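Local coordinates for tryptophan synthase alpha chain (Campylobacter jejuni, PDB 3THA), which catalyses the aldol cleavage of indoleglycerol phosphate to indole and glyceraldehyde 3-phosphate, the alpha reaction in the last step of tryptophan biosynthesis, at the interface of chains A and B. Numbering follows the deposited sequence. Chains: chain A/B, Tryptophan synthase alpha chain.

The interface of chains A and B. Residues chain A 149, 151, 172-173, 175, 206; chain B 53, 63, 66, 70.
A:Ser149 and B:Asp53 make a polar link between the two chains: the serine hydroxyl OG donates to carboxylate oxygen OD1 of B:Asp53 at 2.7 Å, arriving on the anti side and 16° out of the carboxylate plane. With OG anti to the backbone N (chi1 179°), the hydroxyl points out from the end of strand 146-149 towards chain B. A:Thr151 steadies it: its OG1 meets the same OG from the flank in a hydrogen bond of 3.0 Å, and its backbone N reaches that oxygen from the side away from B:Asp53, in a longer, nearly straight bond.

The other carboxylate oxygen of B:Asp53 is taken within its own chain. The ammonium NZ of B:Lys66 forms a salt bridge to OD2 at 2.6 Å, on the syn side but somewhat out of the carboxylate plane. The carboxylate thus joins the lysine of chain B to the serine of chain A, and the lysine charge would be expected to be largely balanced there.

B:Lys66, from helix 60-70, hides more surface than any other residue of the patch. The bend at chi2, followed by a nearly extended chi3, brings CE over one face of the A:Phe206 ring, 3.4 Å from the centroid; a second bend, at chi4, turns NZ towards B:Asp53. The contact is a CH-pi one, the two side chains meeting tip to tip. On the same ring, B:Asp63 comes to the edge, its CG in the ring plane and 3.8 Å from CZ; the carboxylate is turned 65° from the ring.

One turn of the helix further on, CB of B:Asp70 packs against methyl CG2 of A:Thr151 at 3.3 Å, their side chains crossing at about a right angle.

The patch, centred about 16 Å from the active-site residue A:Glu46, is one part of a two-fold interface. It seats helix 60-70 and B:Asp53 against the neighbouring alpha chain and so serves pairing of the chains, which, in an enzyme that works as an alpha2-beta2 tetramer, may belong only to the crystal.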
loop_
_atom_site.group_PDB
_atom_site.type_symbol
_atom_site.label_atom_id
_atom_site.label_comp_id
_atom_site.label_asym_id
_atom_site.label_seq_id
_atom_site.Cartn_x
_atom_site.Cartn_y
_atom_site.Cartn_z
ATOM N N SER A 149 10.581 2.779 11.379
ATOM C CA SER A 149 11.447 2.901 10.222
ATOM C C SER A 149 12.813 3.523 10.564
ATOM O O SER A 149 12.984 4.088 11.638
ATOM C CB SER A 149 10.742 3.763 9.192
ATOM O OG SER A 149 11.571 3.935 8.053
ATOM N N THR A 151 13.834 6.037 9.180
ATOM C CA THR A 151 13.554 7.475 9.029
ATOM C C THR A 151 12.737 8.046 10.190
ATOM O O THR A 151 12.535 9.256 10.280
ATOM C CB THR A 151 12.802 7.773 7.700
ATOM O OG1 THR A 151 11.649 6.918 7.583
ATOM C CG2 THR A 151 13.712 7.560 6.529
ATOM N N ALA A 172 13.700 -1.308 6.920
ATOM C CA ALA A 172 14.980 -0.876 6.407
ATOM C C ALA A 172 14.813 0.094 5.234
ATOM O O ALA A 172 13.692 0.423 4.852
ATOM C CB ALA A 172 15.822 -2.061 6.011
ATOM N N SER A 173 15.943 0.592 4.738
ATOM C CA SER A 173 16.053 1.217 3.433
ATOM C C SER A 173 16.989 0.397 2.546
ATOM O O SER A 173 17.828 -0.374 3.050
ATOM C CB SER A 173 16.614 2.623 3.568
ATOM O OG SER A 173 15.621 3.450 4.127
ATOM N N GLY A 175 17.768 2.462 -0.359
ATOM C CA GLY A 175 18.231 3.694 -0.993
ATOM C C GLY A 175 18.072 5.011 -0.249
ATOM O O GLY A 175 17.387 5.911 -0.739
ATOM N N PHE A 206 11.637 -5.306 4.605
ATOM C CA PHE A 206 11.777 -4.435 3.427
ATOM C C PHE A 206 13.129 -4.608 2.783
ATOM O O PHE A 206 14.132 -4.355 3.420
ATOM C CB PHE A 206 11.557 -2.943 3.731
ATOM C CG PHE A 206 11.615 -2.095 2.514
ATOM C CD1 PHE A 206 10.474 -1.576 1.978
ATOM C CD2 PHE A 206 12.838 -1.839 1.882
ATOM C CE1 PHE A 206 10.538 -0.816 0.805
ATOM C CE2 PHE A 206 12.910 -1.099 0.740
ATOM C CZ PHE A 206 11.758 -0.573 0.207
ATOM N N ASP B 53 6.542 5.826 6.887
ATOM C CA ASP B 53 7.239 4.959 5.939
ATOM C C ASP B 53 6.431 3.707 5.566
ATOM O O ASP B 53 6.010 2.964 6.440
ATOM C CB ASP B 53 8.623 4.581 6.439
ATOM C CG ASP B 53 9.426 3.828 5.397
ATOM O OD1 ASP B 53 10.663 3.643 5.576
ATOM O OD2 ASP B 53 8.808 3.424 4.385
ATOM N N ASP B 63 10.276 2.737 -1.838
ATOM C CA ASP B 63 11.570 3.403 -2.005
ATOM C C ASP B 63 11.462 4.928 -2.168
ATOM O O ASP B 63 12.125 5.686 -1.415
ATOM C CB ASP B 63 12.353 2.741 -3.115
ATOM C CG ASP B 63 13.177 1.547 -2.600
ATOM O OD1 ASP B 63 14.246 1.750 -1.952
ATOM O OD2 ASP B 63 12.733 0.394 -2.837
ATOM N N LYS B 66 10.428 6.474 1.159
ATOM C CA LYS B 66 11.478 6.497 2.168
ATOM C C LYS B 66 12.428 7.597 1.795
ATOM O O LYS B 66 12.875 8.393 2.645
ATOM C CB LYS B 66 12.253 5.171 2.282
ATOM C CG LYS B 66 11.417 3.886 2.322
ATOM C CD LYS B 66 12.180 2.877 3.153
ATOM C CE LYS B 66 11.554 1.481 3.173
ATOM N NZ LYS B 66 10.046 1.361 3.318
ATOM N N ASP B 70 13.300 10.550 4.433
ATOM C CA ASP B 70 14.602 10.855 5.049
ATOM C C ASP B 70 15.241 12.150 4.501
ATOM O O ASP B 70 16.174 12.704 5.092
ATOM C CB ASP B 70 15.571 9.701 4.869
ATOM C CG ASP B 70 16.418 9.872 3.656
ATOM O OD1 ASP B 70 17.659 9.777 3.789
ATOM O OD2 ASP B 70 15.838 10.132 2.575
#